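Local structure of DNA-damage inducible protein DDI1-like protein (Leishmania major, 5YQ8) at residues A[2-10]-A[118-126]. The protein probably cleaves proteins as an aspartic endopeptidase of the DDI1 family, and is represented here by its dimeric retroviral protease-like domain. Numbering follows the deposited sequence.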
ATOM      1  N   LYS A   2      12.969  -6.591   8.724  1.00 16.63           N
ATOM      2  CA  LYS A   2      12.101  -5.588   8.124  1.00 17.71           C
ATOM      3  C   LYS A   2      12.111  -5.833   6.613  1.00 16.74           C
ATOM      4  O   LYS A   2      13.188  -5.797   5.979  1.00 16.80           O
ATOM      5  CB  LYS A   2      12.530  -4.145   8.474  1.00 19.91           C
ATOM      6  CG  LYS A   2      12.968  -3.940   9.910  1.00 21.31           C
ATOM      7  CD  LYS A   2      12.689  -2.507  10.360  1.00 23.10           C
ATOM      8  CE  LYS A   2      13.463  -1.514   9.500  1.00 22.95           C
ATOM      9  NZ  LYS A   2      13.247  -0.168  10.078  1.00 22.48           N
ATOM     10  N   VAL A   3      10.923  -6.137   6.052  1.00 16.22           N
ATOM     11  CA  VAL A   3      10.849  -6.491   4.624  1.00 14.69           C
ATOM     12  C   VAL A   3      11.234  -5.311   3.743  1.00 13.09           C
ATOM     13  O   VAL A   3      11.086  -4.194   4.125  1.00 12.24           O
ATOM     14  CB  VAL A   3       9.492  -7.077   4.156  1.00 14.81           C
ATOM     15  CG1 VAL A   3       9.169  -8.395   4.860  1.00 15.58           C
ATOM     16  CG2 VAL A   3       8.348  -6.088   4.332  1.00 15.35           C
ATOM     17  N   THR A   4      11.740  -5.619   2.556  1.00 13.29           N
ATOM     18  CA  THR A   4      11.894  -4.639   1.487  1.00 13.53           C
ATOM     19  C   THR A   4      10.539  -4.047   1.035  1.00 11.96           C
ATOM     20  O   THR A   4       9.601  -4.734   0.789  1.00 11.32           O
ATOM     21  CB  THR A   4      12.576  -5.306   0.291  1.00 13.89           C
ATOM     22  OG1 THR A   4      13.843  -5.794   0.734  1.00 16.36           O
ATOM     23  CG2 THR A   4      12.779  -4.315  -0.898  1.00 14.17           C
ATOM     24  N   MET A   5      10.468  -2.757   0.875  1.00 12.09           N
ATOM     25  CA  MET A   5       9.199  -2.145   0.354  1.00 12.25           C
ATOM     26  C   MET A   5       9.172  -2.339  -1.127  1.00 11.21           C
ATOM     27  O   MET A   5      10.208  -2.620  -1.679  1.00 13.19           O
ATOM     28  CB  MET A   5       9.106  -0.647   0.690  1.00 12.87           C
ATOM     29  CG  MET A   5       9.386  -0.322   2.130  1.00 14.07           C
ATOM     30  SD  MET A   5       8.058  -0.681   3.289  1.00 15.88           S
ATOM     31  CE  MET A   5       8.521  -2.275   3.820  1.00 14.59           C
ATOM     32  N   LEU A   6       8.023  -2.189  -1.775  1.00 10.08           N
ATOM     33  CA  LEU A   6       7.845  -2.567  -3.204  1.00  9.44           C
ATOM     34  C   LEU A   6       8.138  -1.377  -4.111  1.00  9.17           C
ATOM     35  O   LEU A   6       7.437  -0.380  -4.055  1.00  8.58           O
ATOM     36  CB  LEU A   6       6.412  -3.047  -3.515  1.00  8.93           C
ATOM     37  CG  LEU A   6       5.905  -4.195  -2.665  1.00  8.98           C
ATOM     38  CD1 LEU A   6       4.525  -4.698  -3.155  1.00  8.50           C
ATOM     39  CD2 LEU A   6       6.951  -5.349  -2.662  1.00  9.19           C
ATOM     40  N   TYR A   7       9.186  -1.504  -4.922  1.00  9.44           N
ATOM     41  CA  TYR A   7       9.482  -0.566  -6.010  1.00  9.46           C
ATOM     42  C   TYR A   7       9.627  -1.296  -7.338  1.00  8.79           C
ATOM     43  O   TYR A   7      10.107  -2.383  -7.383  1.00 10.18           O
ATOM     44  CB  TYR A   7      10.750   0.210  -5.726  1.00  9.56           C
ATOM     45  CG  TYR A   7      10.632   1.182  -4.588  1.00 10.14           C
ATOM     46  CD1 TYR A   7      10.715   0.764  -3.234  1.00 10.05           C
ATOM     47  CD2 TYR A   7      10.542   2.541  -4.844  1.00 10.29           C
ATOM     48  CE1 TYR A   7      10.594   1.678  -2.219  1.00 10.11           C
ATOM     49  CE2 TYR A   7      10.463   3.461  -3.810  1.00 10.41           C
ATOM     50  CZ  TYR A   7      10.459   3.035  -2.528  1.00 10.24           C
ATOM     51  OH  TYR A   7      10.400   3.994  -1.613  1.00  9.94           O
ATOM     52  N   VAL A   8       9.147  -0.692  -8.397  1.00  7.97           N
ATOM     53  CA  VAL A   8       9.433  -1.103  -9.738  1.00  7.51           C
ATOM     54  C   VAL A   8      10.157  -0.021 -10.516  1.00  7.07           C
ATOM     55  O   VAL A   8       9.911   1.180 -10.312  1.00  6.52           O
ATOM     56  CB  VAL A   8       8.173  -1.522 -10.446  1.00  7.69           C
ATOM     57  CG1 VAL A   8       7.639  -2.815  -9.845  1.00  7.73           C
ATOM     58  CG2 VAL A   8       7.121  -0.397 -10.462  1.00  7.92           C
ATOM     59  N   PRO A   9      11.057  -0.445 -11.429  1.00  7.30           N
ATOM     60  CA  PRO A   9      11.620   0.553 -12.345  1.00  7.66           C
ATOM     61  C   PRO A   9      10.697   0.831 -13.545  1.00  8.13           C
ATOM     62  O   PRO A   9       9.823   0.055 -13.863  1.00  9.67           O
ATOM     63  CB  PRO A   9      12.912  -0.081 -12.782  1.00  7.55           C
ATOM     64  CG  PRO A   9      12.550  -1.606 -12.767  1.00  7.70           C
ATOM     65  CD  PRO A   9      11.597  -1.802 -11.659  1.00  7.18           C
ATOM     66  N   CYS A  10      10.883   1.973 -14.173  1.00  8.60           N
ATOM     67  CA  CYS A  10      10.188   2.373 -15.380  1.00  9.14           C
ATOM     68  C   CYS A  10      10.879   3.592 -15.981  1.00  9.43           C
ATOM     69  O   CYS A  10      11.777   4.158 -15.386  1.00  9.76           O
ATOM     70  CB  CYS A  10       8.727   2.759 -15.051  1.00  9.29           C
ATOM     71  SG  CYS A  10       8.451   4.135 -13.882  1.00  9.04           S
ATOM     72  N   VAL A 118       6.833  -7.275 -14.067  1.00 13.65           N
ATOM     73  CA  VAL A 118       8.015  -6.535 -13.655  1.00 12.88           C
ATOM     74  C   VAL A 118       8.341  -7.011 -12.240  1.00 12.89           C
ATOM     75  O   VAL A 118       7.555  -6.810 -11.340  1.00 11.62           O
ATOM     76  CB  VAL A 118       7.741  -5.018 -13.566  1.00 13.07           C
ATOM     77  CG1 VAL A 118       9.001  -4.202 -13.412  1.00 12.12           C
ATOM     78  CG2 VAL A 118       7.126  -4.559 -14.826  1.00 13.63           C
ATOM     79  N   PRO A 119       9.555  -7.529 -12.009  1.00 13.25           N
ATOM     80  CA  PRO A 119       9.941  -7.933 -10.672  1.00 13.80           C
ATOM     81  C   PRO A 119      10.272  -6.690  -9.838  1.00 13.65           C
ATOM     82  O   PRO A 119      10.770  -5.694 -10.359  1.00 14.11           O
ATOM     83  CB  PRO A 119      11.175  -8.800 -10.885  1.00 13.67           C
ATOM     84  CG  PRO A 119      11.652  -8.542 -12.264  1.00 13.76           C
ATOM     85  CD  PRO A 119      10.696  -7.565 -12.919  1.00 14.48           C
ATOM     86  N   PHE A 120       9.910  -6.766  -8.567  1.00 13.15           N
ATOM     87  CA  PHE A 120      10.197  -5.740  -7.591  1.00 12.07           C
ATOM     88  C   PHE A 120      11.671  -5.720  -7.414  1.00 12.40           C
ATOM     89  O   PHE A 120      12.361  -6.804  -7.400  1.00 13.02           O
ATOM     90  CB  PHE A 120       9.489  -6.008  -6.258  1.00 11.73           C
ATOM     91  CG  PHE A 120       7.980  -5.945  -6.380  1.00 11.74           C
ATOM     92  CD1 PHE A 120       7.348  -4.792  -6.852  1.00 11.03           C
ATOM     93  CD2 PHE A 120       7.191  -7.061  -6.090  1.00 11.51           C
ATOM     94  CE1 PHE A 120       5.951  -4.768  -7.041  1.00 11.26           C
ATOM     95  CE2 PHE A 120       5.801  -7.017  -6.268  1.00 11.76           C
ATOM     96  CZ  PHE A 120       5.182  -5.867  -6.746  1.00 10.87           C
ATOM     97  N   LEU A 121      12.158  -4.497  -7.250  1.00 12.32           N
ATOM     98  CA  LEU A 121      13.552  -4.287  -7.112  1.00 12.91           C
ATOM     99  C   LEU A 121      14.037  -4.902  -5.813  1.00 13.23           C
ATOM    100  O   LEU A 121      13.333  -4.821  -4.785  1.00 13.00           O
ATOM    101  CB  LEU A 121      13.892  -2.804  -7.105  1.00 13.22           C
ATOM    102  CG  LEU A 121      13.588  -1.988  -8.353  1.00 13.18           C
ATOM    103  CD1 LEU A 121      13.666  -0.535  -7.988  1.00 12.76           C
ATOM    104  CD2 LEU A 121      14.574  -2.295  -9.465  1.00 13.26           C
ATOM    105  N   PRO A 122      15.259  -5.486  -5.845  1.00 13.75           N
ATOM    106  CA  PRO A 122      15.848  -6.025  -4.627  1.00 13.82           C
ATOM    107  C   PRO A 122      16.263  -4.934  -3.703  1.00 13.37           C
ATOM    108  O   PRO A 122      16.429  -3.832  -4.127  1.00 12.37           O
ATOM    109  CB  PRO A 122      17.050  -6.802  -5.134  1.00 13.88           C
ATOM    110  CG  PRO A 122      17.277  -6.302  -6.475  1.00 13.81           C
ATOM    111  CD  PRO A 122      15.980  -5.951  -7.033  1.00 13.28           C
ATOM    112  N   GLU A 123      16.402  -5.245  -2.430  1.00 14.96           N
ATOM    113  CA  GLU A 123      16.726  -4.215  -1.415  1.00 16.81           C
ATOM    114  C   GLU A 123      17.983  -3.496  -1.786  1.00 16.65           C
ATOM    115  O   GLU A 123      18.081  -2.278  -1.573  1.00 16.90           O
ATOM    116  CB  GLU A 123      16.941  -4.849  -0.015  1.00 19.44           C
ATOM    117  CG  GLU A 123      17.138  -3.879   1.185  1.00 21.49           C
ATOM    118  CD  GLU A 123      16.165  -2.696   1.200  1.00 24.05           C
ATOM    119  OE1 GLU A 123      16.639  -1.516   1.140  1.00 28.48           O
ATOM    120  OE2 GLU A 123      14.928  -2.919   1.242  1.00 27.01           O
ATOM    121  N   ASN A 124      18.988  -4.220  -2.297  1.00 15.16           N
ATOM    122  CA  ASN A 124      20.251  -3.532  -2.580  1.00 16.18           C
ATOM    123  C   ASN A 124      20.179  -2.644  -3.828  1.00 16.30           C
ATOM    124  O   ASN A 124      21.136  -1.910  -4.057  1.00 16.41           O
ATOM    125  CB  ASN A 124      21.445  -4.503  -2.656  1.00 16.77           C
ATOM    126  CG  ASN A 124      21.778  -5.155  -1.294  1.00 16.46           C
ATOM    127  OD1 ASN A 124      21.835  -4.482  -0.271  1.00 20.27           O
ATOM    128  ND2 ASN A 124      21.986  -6.448  -1.286  1.00 16.50           N
ATOM    129  N   ASP A 125      19.064  -2.686  -4.598  1.00 15.98           N
ATOM    130  CA  ASP A 125      18.859  -1.743  -5.725  1.00 15.59           C
ATOM    131  C   ASP A 125      18.239  -0.381  -5.360  1.00 16.45           C
ATOM    132  O   ASP A 125      18.451   0.531  -6.111  1.00 18.55           O
ATOM    133  CB  ASP A 125      18.013  -2.335  -6.865  1.00 14.15           C
ATOM    134  CG  ASP A 125      18.818  -3.132  -7.857  1.00 13.33           C
ATOM    135  OD1 ASP A 125      20.024  -3.086  -7.865  1.00 12.83           O
ATOM    136  OD2 ASP A 125      18.250  -3.912  -8.635  1.00 13.40           O
ATOM    137  N   LEU A 126      17.536  -0.234  -4.226  1.00 18.03           N
ATOM    138  CA  LEU A 126      16.730   0.944  -3.939  1.00 18.43           C
ATOM    139  C   LEU A 126      17.547   2.276  -3.832  1.00 19.60           C
ATOM    140  O   LEU A 126      17.294   3.192  -4.602  1.00 18.62           O
ATOM    141  CB  LEU A 126      15.786   0.700  -2.748  1.00 17.82           C
ATOM    142  CG  LEU A 126      14.789  -0.486  -2.853  1.00 18.61           C
ATOM    143  CD1 LEU A 126      13.763  -0.495  -1.709  1.00 19.31           C
ATOM    144  CD2 LEU A 126      13.980  -0.543  -4.127  1.00 18.14           C
TER
HETATM  145  O   HOH W   1      11.077  -3.340  -3.858  1.00  5.89           O
HETATM  146  O   HOH W   2      12.551  -1.140   1.799  1.00 11.04           O
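Both methyls of L6 lie against the ring of F120: CD2 sits over one face, 4.0 Å from the ring centroid, and CD1 reaches CZ. V8 CG1 approaches the same ring obliquely, 3.6 Å from F120 CD1, so that the ring is wedged between L6 and V8. At the edge of the F120 ring, in its plane, stands Y7 O. This carbonyl accepts a nearly straight bond from L121 N (2.9 Å, 170°) and also meets the CA-H of F120. L121 then forks, CD1 settling against Y7 CB while CD2 packs on P9 CD at 3.7 Å. V118 CG1 fits the notch between P9 CD and V8 CG1. Farther along, the turn at 123-126 brings L126 across the tyrosine at about a right angle, CD1 and CD2 both touching Y7 CD1. A water fills the gap between M5 O, Y7 N and L121 O; a second links M5 N to E123 OE2, whose chain, bent at chi2 (44°), curls back to lie by T4 OG1 and CG2. The contact thus joins strand 7-12, outermost in its sheet within the chain, and the residues before it to the end of strand 116-119 and the chain that follows, in a retropepsin-like fold.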